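Trichothecene 3-O-acetyltransferase TRI101 (Fusarium sporotrichioides, PDB 2ZBA) acetylates the 3-hydroxyl group of trichothecene mycotoxins with acetyl-CoA as donor, a step in the biosynthesis of compounds such as T-2 toxin. Local coordinates at residues Q318-Y322 / L351-T355; G114-E118 / T238-F242; K143-L148 / T160-Q164. All coordinates share one frame; numbering follows the deposited sequence.

Contact 1: residues Q318-Y322 / L351-T355. With COA (coenzyme A), chain E.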
loop_
_atom_site.group_PDB
_atom_site.type_symbol
_atom_site.label_atom_id
_atom_site.label_comp_id
_atom_site.label_asym_id
_atom_site.label_seq_id
_atom_site.Cartn_x
_atom_site.Cartn_y
_atom_site.Cartn_z
ATOM N N GLN A 318 10.325 1.112 -3.785
ATOM C CA GLN A 318 9.243 2.036 -4.010
ATOM C C GLN A 318 9.856 3.425 -3.935
ATOM O O GLN A 318 10.899 3.607 -3.293
ATOM C CB GLN A 318 8.231 1.849 -2.879
ATOM C CG GLN A 318 6.956 2.657 -2.968
ATOM C CD GLN A 318 6.001 2.331 -1.830
ATOM O OE1 GLN A 318 5.002 1.632 -2.034
ATOM N NE2 GLN A 318 6.320 2.800 -0.618
ATOM N N ASN A 319 9.235 4.380 -4.621
ATOM C CA ASN A 319 9.501 5.792 -4.407
ATOM C C ASN A 319 8.167 6.501 -4.582
ATOM O O ASN A 319 7.126 5.843 -4.673
ATOM C CB ASN A 319 10.545 6.287 -5.423
ATOM C CG ASN A 319 11.318 7.505 -4.934
ATOM O OD1 ASN A 319 10.871 8.232 -4.046
ATOM N ND2 ASN A 319 12.485 7.735 -5.528
HETATM N N MSE A 320 8.185 7.826 -4.628
HETATM C CA MSE A 320 7.000 8.599 -4.882
HETATM C C MSE A 320 7.349 9.634 -5.941
HETATM O O MSE A 320 8.518 9.971 -6.146
HETATM C CB MSE A 320 6.491 9.269 -3.597
HETATM C CG MSE A 320 6.051 8.284 -2.468
HETATM SE SE MSE A 320 5.003 9.172 -1.093
HETATM C CE MSE A 320 3.209 8.532 -1.582
ATOM N N THR A 321 6.338 10.128 -6.630
ATOM C CA THR A 321 6.506 11.323 -7.430
ATOM C C THR A 321 5.773 12.460 -6.696
ATOM O O THR A 321 4.752 12.237 -6.012
ATOM C CB THR A 321 6.032 11.132 -8.905
ATOM O OG1 THR A 321 4.621 10.874 -8.947
ATOM C CG2 THR A 321 6.795 9.971 -9.579
ATOM N N TYR A 322 6.299 13.667 -6.836
ATOM C CA TYR A 322 5.786 14.830 -6.125
ATOM C C TYR A 322 5.347 15.915 -7.082
ATOM O O TYR A 322 5.975 16.155 -8.110
ATOM C CB TYR A 322 6.845 15.345 -5.160
ATOM C CG TYR A 322 7.330 14.267 -4.224
ATOM C CD1 TYR A 322 6.583 13.901 -3.102
ATOM C CD2 TYR A 322 8.521 13.574 -4.480
ATOM C CE1 TYR A 322 7.027 12.867 -2.240
ATOM C CE2 TYR A 322 8.965 12.553 -3.624
ATOM C CZ TYR A 322 8.219 12.216 -2.506
ATOM O OH TYR A 322 8.668 11.215 -1.669
ATOM N N LEU A 351 13.013 8.681 -12.703
ATOM C CA LEU A 351 12.640 7.839 -11.552
ATOM C C LEU A 351 13.847 7.095 -10.987
ATOM O O LEU A 351 14.059 7.053 -9.760
ATOM C CB LEU A 351 11.558 6.815 -11.925
ATOM C CG LEU A 351 10.143 7.323 -12.214
ATOM C CD1 LEU A 351 9.270 6.197 -12.720
ATOM C CD2 LEU A 351 9.559 7.947 -10.974
ATOM N N ARG A 352 14.614 6.477 -11.890
ATOM C CA ARG A 352 15.860 5.802 -11.525
ATOM C C ARG A 352 16.853 6.679 -10.794
ATOM O O ARG A 352 17.377 6.299 -9.736
ATOM C CB ARG A 352 16.530 5.249 -12.764
ATOM C CG ARG A 352 16.257 3.809 -12.936
ATOM C CD ARG A 352 17.180 3.214 -13.930
ATOM N NE ARG A 352 16.445 2.900 -15.133
ATOM C CZ ARG A 352 16.348 3.689 -16.183
ATOM N NH1 ARG A 352 16.979 4.854 -16.196
ATOM N NH2 ARG A 352 15.642 3.293 -17.228
ATOM N N ARG A 353 17.120 7.842 -11.382
ATOM C CA ARG A 353 18.042 8.830 -10.819
ATOM C C ARG A 353 17.629 9.260 -9.411
ATOM O O ARG A 353 18.425 9.234 -8.495
ATOM C CB ARG A 353 18.174 10.064 -11.740
ATOM C CG ARG A 353 19.132 11.141 -11.184
ATOM C CD ARG A 353 20.565 10.599 -10.983
ATOM N NE ARG A 353 21.463 11.637 -10.444
ATOM C CZ ARG A 353 22.792 11.631 -10.497
ATOM N NH1 ARG A 353 23.473 10.642 -11.091
ATOM N NH2 ARG A 353 23.454 12.640 -9.946
ATOM N N ARG A 354 16.369 9.648 -9.255
ATOM C CA ARG A 354 15.845 10.094 -7.968
ATOM C C ARG A 354 15.949 8.975 -6.906
ATOM O O ARG A 354 16.226 9.248 -5.736
ATOM C CB ARG A 354 14.390 10.561 -8.130
ATOM C CG ARG A 354 14.206 11.888 -8.943
ATOM C CD ARG A 354 12.726 12.253 -9.115
ATOM N NE ARG A 354 12.059 12.272 -7.813
ATOM C CZ ARG A 354 11.094 11.436 -7.433
ATOM N NH1 ARG A 354 10.615 10.508 -8.272
ATOM N NH2 ARG A 354 10.616 11.516 -6.193
ATOM N N THR A 355 15.724 7.728 -7.325
ATOM C CA THR A 355 15.701 6.570 -6.420
ATOM C C THR A 355 17.117 6.195 -6.000
ATOM O O THR A 355 17.390 5.956 -4.814
ATOM C CB THR A 355 14.960 5.365 -7.065
ATOM O OG1 THR A 355 13.586 5.715 -7.293
ATOM C CG2 THR A 355 14.976 4.125 -6.161
HETATM N N1A COA E . 0.002 4.526 -25.282
HETATM C C2A COA E . -1.281 4.491 -24.761
HETATM N N3A COA E . -1.502 3.883 -23.532
HETATM C C4A COA E . -0.471 3.327 -22.833
HETATM C C5A COA E . 0.822 3.353 -23.354
HETATM C C6A COA E . 1.059 3.960 -24.594
HETATM N N6A COA E . 2.268 3.904 -25.159
HETATM N N7A COA E . 1.634 2.733 -22.467
HETATM C C8A COA E . 0.889 2.319 -21.413
HETATM N N9A COA E . -0.416 2.684 -21.622
HETATM C C1B COA E . -1.542 2.530 -20.672
HETATM C C2B COA E . -1.983 1.075 -20.546
HETATM O O2B COA E . -2.928 0.742 -21.541
HETATM C C3B COA E . -2.525 1.043 -19.129
HETATM O O3B COA E . -3.707 1.799 -19.134
HETATM P P3B COA E . -5.111 1.370 -18.468
HETATM O O7A COA E . -4.816 0.825 -17.086
HETATM O O8A COA E . -5.765 0.274 -19.265
HETATM O O9A COA E . -5.896 2.642 -18.415
HETATM C C4B COA E . -1.543 1.940 -18.404
HETATM O O4B COA E . -1.181 2.930 -19.352
HETATM C C5B COA E . -0.283 1.272 -17.878
HETATM O O5B COA E . 0.559 2.332 -17.437
HETATM P P1A COA E . 1.470 2.184 -16.116
HETATM O O1A COA E . 2.407 1.025 -16.238
HETATM O O2A COA E . 2.150 3.479 -15.740
HETATM O O3A COA E . 0.469 1.730 -14.913
HETATM P P2A COA E . -0.633 2.641 -14.163
HETATM O O4A COA E . -1.896 1.812 -14.079
HETATM O O5A COA E . -0.842 4.017 -14.744
HETATM O O6A COA E . -0.057 2.867 -12.684
HETATM C CBP COA E . 1.482 3.765 -11.065
HETATM C CCP COA E . 0.784 3.977 -12.407
HETATM C CDP COA E . 0.464 4.121 -9.982
HETATM C CEP COA E . 2.709 4.690 -11.000
HETATM C CAP COA E . 1.884 2.292 -10.957
HETATM O OAP COA E . 2.802 1.954 -11.988
HETATM C C9P COA E . 2.476 1.881 -9.629
HETATM O O9P COA E . 3.839 2.085 -9.395
HETATM N N8P COA E . 1.697 1.280 -8.727
HETATM C C7P COA E . 2.224 0.876 -7.427
HETATM C C6P COA E . 2.234 2.018 -6.410
HETATM C C5P COA E . 2.766 1.513 -5.078
HETATM O O5P COA E . 3.987 1.266 -4.919
HETATM N N4P COA E . 1.887 1.350 -4.097
HETATM C C3P COA E . 2.111 0.303 -3.104
HETATM C C2P COA E . 2.254 0.852 -1.688
HETATM S S1P COA E . 3.335 -0.124 -0.597
HETATM O O HOH W 1 14.058 9.985 -4.615
#

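Contact 2: residues G114-E118 / T238-F242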
loop_
_atom_site.group_PDB
_atom_site.type_symbol
_atom_site.label_atom_id
_atom_site.label_comp_id
_atom_site.label_asym_id
_atom_site.label_seq_id
_atom_site.Cartn_x
_atom_site.Cartn_y
_atom_site.Cartn_z
ATOM N N GLY A 114 -21.961 -3.323 1.328
ATOM C CA GLY A 114 -20.989 -3.164 0.241
ATOM C C GLY A 114 -19.541 -3.336 0.653
ATOM O O GLY A 114 -18.645 -2.723 0.049
ATOM N N PHE A 115 -19.311 -4.170 1.679
ATOM C CA PHE A 115 -17.962 -4.420 2.224
ATOM C C PHE A 115 -17.272 -3.103 2.607
ATOM O O PHE A 115 -16.157 -2.831 2.142
ATOM C CB PHE A 115 -17.104 -5.241 1.244
ATOM C CG PHE A 115 -17.650 -6.621 0.955
ATOM C CD1 PHE A 115 -17.294 -7.706 1.747
ATOM C CD2 PHE A 115 -18.511 -6.835 -0.114
ATOM C CE1 PHE A 115 -17.790 -8.988 1.497
ATOM C CE2 PHE A 115 -19.013 -8.125 -0.378
ATOM C CZ PHE A 115 -18.659 -9.194 0.434
ATOM N N PRO A 116 -17.921 -2.297 3.483
ATOM C CA PRO A 116 -17.414 -0.963 3.824
ATOM C C PRO A 116 -16.196 -0.998 4.755
ATOM O O PRO A 116 -15.944 -2.006 5.423
ATOM C CB PRO A 116 -18.612 -0.296 4.518
ATOM C CG PRO A 116 -19.355 -1.420 5.143
ATOM C CD PRO A 116 -19.151 -2.619 4.238
ATOM N N LEU A 117 -15.455 0.105 4.801
ATOM C CA LEU A 117 -14.259 0.202 5.662
ATOM C C LEU A 117 -14.618 0.059 7.146
ATOM O O LEU A 117 -13.868 -0.558 7.902
ATOM C CB LEU A 117 -13.517 1.521 5.410
ATOM C CG LEU A 117 -12.099 1.705 5.980
ATOM C CD1 LEU A 117 -11.242 0.456 5.784
ATOM C CD2 LEU A 117 -11.441 2.881 5.285
ATOM N N GLU A 118 -15.768 0.622 7.533
ATOM C CA GLU A 118 -16.363 0.504 8.878
ATOM C C GLU A 118 -16.231 -0.904 9.462
ATOM O O GLU A 118 -15.908 -1.076 10.635
ATOM C CB GLU A 118 -17.853 0.900 8.798
ATOM C CG GLU A 118 -18.588 1.053 10.147
ATOM C CD GLU A 118 -18.614 2.491 10.645
ATOM N N THR A 238 -11.964 11.061 9.334
ATOM C CA THR A 238 -12.401 9.665 9.204
ATOM C C THR A 238 -11.802 8.977 7.977
ATOM O O THR A 238 -11.061 9.589 7.206
ATOM C CB THR A 238 -13.946 9.507 9.110
ATOM O OG1 THR A 238 -14.428 10.012 7.862
ATOM C CG2 THR A 238 -14.647 10.217 10.233
ATOM N N TRP A 239 -12.130 7.697 7.832
ATOM C CA TRP A 239 -11.804 6.901 6.663
ATOM C C TRP A 239 -13.119 6.521 5.948
ATOM O O TRP A 239 -14.143 6.287 6.596
ATOM C CB TRP A 239 -11.085 5.628 7.094
ATOM C CG TRP A 239 -9.609 5.768 7.352
ATOM C CD1 TRP A 239 -8.996 5.853 8.563
ATOM C CD2 TRP A 239 -8.561 5.821 6.365
ATOM N NE1 TRP A 239 -7.617 5.949 8.396
ATOM C CE2 TRP A 239 -7.335 5.948 7.056
ATOM C CE3 TRP A 239 -8.544 5.790 4.961
ATOM C CZ2 TRP A 239 -6.110 6.048 6.391
ATOM C CZ3 TRP A 239 -7.315 5.873 4.303
ATOM C CH2 TRP A 239 -6.122 6.001 5.018
ATOM N N ALA A 240 -13.077 6.440 4.619
ATOM C CA ALA A 240 -14.200 5.900 3.834
ATOM C C ALA A 240 -13.726 5.265 2.530
ATOM O O ALA A 240 -12.807 5.781 1.903
ATOM C CB ALA A 240 -15.207 6.993 3.545
ATOM N N PHE A 241 -14.337 4.138 2.147
ATOM C CA PHE A 241 -14.261 3.620 0.783
ATOM C C PHE A 241 -15.188 4.383 -0.184
ATOM O O PHE A 241 -16.316 4.750 0.172
ATOM C CB PHE A 241 -14.637 2.128 0.707
ATOM C CG PHE A 241 -13.628 1.189 1.271
ATOM C CD1 PHE A 241 -12.262 1.456 1.211
ATOM C CD2 PHE A 241 -14.054 -0.020 1.834
ATOM C CE1 PHE A 241 -11.333 0.559 1.731
ATOM C CE2 PHE A 241 -13.146 -0.917 2.363
ATOM C CZ PHE A 241 -11.768 -0.629 2.308
ATOM N N PHE A 242 -14.697 4.613 -1.405
ATOM C CA PHE A 242 -15.509 5.136 -2.521
ATOM C C PHE A 242 -15.274 4.236 -3.731
ATOM O O PHE A 242 -14.149 3.797 -3.968
ATOM C CB PHE A 242 -15.145 6.590 -2.897
ATOM C CG PHE A 242 -15.498 7.619 -1.857
ATOM C CD1 PHE A 242 -16.685 8.320 -1.928
ATOM C CD2 PHE A 242 -14.601 7.933 -0.833
ATOM C CE1 PHE A 242 -16.999 9.298 -0.970
ATOM C CE2 PHE A 242 -14.898 8.889 0.110
ATOM C CZ PHE A 242 -16.103 9.570 0.062
#

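Contact 3: residues K143-L148 / T160-Q164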
loop_
_atom_site.group_PDB
_atom_site.type_symbol
_atom_site.label_atom_id
_atom_site.label_comp_id
_atom_site.label_asym_id
_atom_site.label_seq_id
_atom_site.Cartn_x
_atom_site.Cartn_y
_atom_site.Cartn_z
ATOM N N LYS A 143 9.290 -8.096 15.996
ATOM C CA LYS A 143 8.777 -7.386 14.840
ATOM C C LYS A 143 8.812 -8.340 13.635
ATOM O O LYS A 143 9.701 -8.249 12.787
ATOM C CB LYS A 143 9.638 -6.145 14.608
ATOM C CG LYS A 143 9.098 -5.137 13.629
ATOM C CD LYS A 143 10.096 -3.985 13.439
ATOM C CE LYS A 143 9.939 -2.896 14.496
ATOM N NZ LYS A 143 10.902 -1.768 14.232
ATOM N N PRO A 144 7.848 -9.282 13.569
ATOM C CA PRO A 144 7.876 -10.279 12.498
ATOM C C PRO A 144 7.743 -9.637 11.120
ATOM O O PRO A 144 7.142 -8.576 10.980
ATOM C CB PRO A 144 6.659 -11.166 12.800
ATOM C CG PRO A 144 6.307 -10.885 14.239
ATOM C CD PRO A 144 6.686 -9.458 14.463
ATOM N N VAL A 145 8.334 -10.281 10.129
ATOM C CA VAL A 145 8.303 -9.855 8.725
ATOM C C VAL A 145 6.865 -9.996 8.163
ATOM O O VAL A 145 6.357 -9.111 7.459
ATOM C CB VAL A 145 9.346 -10.681 7.919
ATOM C CG1 VAL A 145 9.150 -10.577 6.394
ATOM C CG2 VAL A 145 10.754 -10.270 8.307
ATOM N N LEU A 146 6.211 -11.099 8.531
ATOM C CA LEU A 146 4.902 -11.442 7.994
ATOM C C LEU A 146 4.065 -12.090 9.093
ATOM O O LEU A 146 4.548 -12.960 9.816
ATOM C CB LEU A 146 5.082 -12.386 6.792
ATOM C CG LEU A 146 3.951 -12.567 5.763
ATOM C CD1 LEU A 146 3.770 -11.336 4.868
ATOM C CD2 LEU A 146 4.216 -13.808 4.887
ATOM N N LEU A 147 2.824 -11.636 9.249
ATOM C CA LEU A 147 1.870 -12.247 10.189
ATOM C C LEU A 147 0.561 -12.482 9.451
ATOM O O LEU A 147 0.196 -11.717 8.555
ATOM C CB LEU A 147 1.593 -11.344 11.406
ATOM C CG LEU A 147 2.624 -10.957 12.479
ATOM C CD1 LEU A 147 3.350 -9.684 12.089
ATOM C CD2 LEU A 147 1.893 -10.712 13.793
ATOM N N LEU A 148 -0.164 -13.522 9.844
ATOM C CA LEU A 148 -1.447 -13.818 9.212
ATOM C C LEU A 148 -2.528 -13.961 10.267
ATOM O O LEU A 148 -2.285 -14.479 11.360
ATOM C CB LEU A 148 -1.355 -15.090 8.347
ATOM C CG LEU A 148 -0.471 -15.032 7.089
ATOM C CD1 LEU A 148 0.982 -15.394 7.401
ATOM C CD2 LEU A 148 -0.986 -15.917 5.971
ATOM N N THR A 160 -6.394 -12.045 6.749
ATOM C CA THR A 160 -5.675 -10.778 6.798
ATOM C C THR A 160 -4.185 -11.049 6.823
ATOM O O THR A 160 -3.728 -11.888 7.600
ATOM C CB THR A 160 -6.068 -9.984 8.025
ATOM O OG1 THR A 160 -7.479 -9.737 7.989
ATOM C CG2 THR A 160 -5.314 -8.659 8.063
ATOM N N VAL A 161 -3.435 -10.378 5.946
ATOM C CA VAL A 161 -1.976 -10.541 5.898
ATOM C C VAL A 161 -1.242 -9.237 6.221
ATOM O O VAL A 161 -1.513 -8.190 5.597
ATOM C CB VAL A 161 -1.493 -11.107 4.554
ATOM C CG1 VAL A 161 0.007 -11.413 4.612
ATOM C CG2 VAL A 161 -2.286 -12.367 4.186
ATOM N N ASN A 162 -0.318 -9.319 7.191
ATOM C CA ASN A 162 0.494 -8.174 7.664
ATOM C C ASN A 162 1.938 -8.288 7.215
ATOM O O ASN A 162 2.529 -9.353 7.327
ATOM C CB ASN A 162 0.492 -8.090 9.205
ATOM C CG ASN A 162 -0.675 -7.312 9.754
ATOM O OD1 ASN A 162 -1.840 -7.562 9.406
ATOM N ND2 ASN A 162 -0.376 -6.351 10.624
ATOM N N GLY A 163 2.504 -7.195 6.707
ATOM C CA GLY A 163 3.907 -7.181 6.280
ATOM C C GLY A 163 4.613 -5.956 6.853
ATOM O O GLY A 163 4.122 -4.854 6.715
ATOM N N GLN A 164 5.751 -6.160 7.521
ATOM C CA GLN A 164 6.571 -5.066 8.061
ATOM C C GLN A 164 7.065 -4.190 6.901
ATOM O O GLN A 164 7.707 -4.677 5.970
ATOM C CB GLN A 164 7.743 -5.639 8.876
ATOM C CG GLN A 164 8.187 -4.764 10.049
ATOM C CD GLN A 164 8.543 -3.365 9.612
ATOM O OE1 GLN A 164 7.921 -2.386 10.054
ATOM N NE2 GLN A 164 9.520 -3.258 8.697
#

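Contact 1: residues Q318-Y322 / L351-T355
Arg-354 and Thr-355 of helix 348-363 grip Met-320 and Asn-319 in a buried, mainly polar helix-on-strand contact along the outermost strand, 318-326, of the seven-stranded mixed sheet. Asn-319 and Thr-321 pair through their backbones with Val-301 and Arg-299, so the Met-320 carbonyl between them points away from strand 294-302, and the helix supplies its donor. Arg-354 NH2 lies 2.6 Å from Met-320 O, with an N-H...O angle of 153°, and the oxygen sits near the guanidinium plane; NH1 adds a weak bond to the same atom. The bend at chi3 (53°) turns the guanidinium so that both terminal nitrogens face this one oxygen. NH2 also comes 3.2 Å from Tyr-322 CE2, at the ring edge and near its plane. With ring and guanidinium planes 85° apart, this is an edge approach and not a cation-pi stack.

Asn-319 makes the second link. Its ND2 donates to Thr-355 OG1 at 2.9 Å, in the amide plane, and a water joins ND2 to Arg-354 O. Its OD1 accepts from Met-320 N at 2.8 Å and from Gln-220, which fixes the amide rotation. Thr-355 OG1 in turn bonds to Leu-351 O one turn back. The apolar remainder is Thr-321 CG2 against Leu-351 CD2 at 3.7 Å.

Gln-318 and Met-320 point away from the helix. Gln-318 CG comes 3.8 Å from O5P of coenzyme A, and Met-320 lines the T-2 pocket: an edge strand with a helix on one side and the acyl-transfer site of a BAHD enzyme on the other.

Contact 2: residues G114-E118 / T238-F242
Leu-117 CB sits almost exactly over the centre of the Phe-241 ring, a CH-pi contact in which a single methylene, and not a second ring, meets the aromatic face. The CB-to-centroid distance is 3.9 Å and the offset from the ring normal 12°. Leu-117 belongs to a loop entered through a Schellman motif: Gly-114, with positive phi (87°), is the C-prime residue that ends helix 107-113, with Phe-115 N returning to Leu-110 O and Gly-114 N to Arg-111 O. The loop that follows the helix packs on strand 237-244 of the seven-stranded sheet.

The two leucine methyls divide the neighbouring surface. CG stands anti to the backbone N (chi1 -168°), and from there CD1 reaches Phe-241 CZ at 3.7 Å, while CD2 presses on Trp-239 CB at 3.3 Å, a tight methyl-to-methylene contact. Trp-239 and Phe-241 are two apart on the strand and both point their CB toward the loop; Ala-240 between them points away, so Leu-117 lies against the two side chains on one face of the strand. The indole itself leads off elsewhere, its NE1 bonded to Glu-414 O and its ring meeting Phe-413.

Leu-117 N also comes 3.3 Å from Phe-241 CD2, but the two segments share no hydrogen bond. Both residues are instead hydrogen-bonded through their backbones to the last two residues of the chain, Leu-117 to Gly-459 and Phe-241 to Ile-458. The contact thus joins a loop in the range of the N-terminal family domain to the sheet that also reaches the cofactor site. On the ring margin, near its plane, lies Phe-115 O, 3.5 Å from Phe-241 CD2; the hydrogen bond to this oxygen comes from Arg-409 NE.

Contact 3: residues K143-L148 / T160-Q164
Leu-146 and Val-161 meet as each sends a branch anti to its own backbone nitrogen: chi1 of Leu-146 is -161°, and chi1 of Val-161, measured to CG1, is -173°. With chi2 of Leu-146 at 72°, its CD1 turns to touch Val-161 CG1 at 3.8 Å, a diagonal contact between the two non-hydrogen-bonded pairs, which share a face. The same methyl, Leu-146 CD1, comes 3.4 Å from Asn-162 O and lies near the CA of Gly-163, the partner of Leu-146 in the register. On this face Leu-148 and Val-161 lie side by side, CD2 to CG2 4.2 Å, whereas Leu-147 and Asn-162 occupy the other face and meet through their CB atoms at 4.1 Å.

The backbone evidence is that of an antiparallel hairpin. Leu-147 and Asn-162 form a hydrogen-bonded pair, with Asn-162 N to Leu-147 O at 2.8 Å, nearly straight and in the carbonyl plane, and Leu-147 N to Asn-162 O at 3.0 Å. Leu-146 with Gly-163 and Leu-148 with Val-161 are the flanking non-hydrogen-bonded pairs. One residue before strand 146-153 begins, Val-145 O accepts from Gln-164 N at 3.0 Å, and Lys-143 CG packs on Gln-164 CG at 3.7 Å; the lysine NZ goes on to Leu-26 O. The Asn-162 amide is held from outside the hairpin, its ND2 bonded to Arg-128 O. Directly after Gln-164 comes the HxxxD sequence characteristic of BAHD acyltransferases.

In the five-stranded mixed sheet, strand 92-97 runs parallel beside 146-153, and strand 29-37 antiparallel beside 156-164. The Leu-146, Leu-148 and Val-161 face is covered by helix 170-184, with helix 44-61 also on Leu-148, while Tyr-29 and Pro-127 pack against Leu-147 and Asn-162.

In the fold
The three contacts do not touch: nearest atoms are about 12 Å apart between contacts 1 and 2, 10 Å between 1 and 3, and 11 Å between 2 and 3. Contacts 1 and 2 reach the same seven-stranded sheet, with centres 30 Å apart on opposite sides of the chain's centre; contact 3 belongs to the five-stranded sheet and is nested in the loop that contact 2 closes. Only contact 1 holds residues of the T-2 and coenzyme A pockets; the others lie further out. The side chain of Met-320 is about 3 Å from bound T-2, Trp-239 about 7 Å and Gln-164 about 10 Å, while the Gln-164 and Gln-318 side chains are about 12 Å apart.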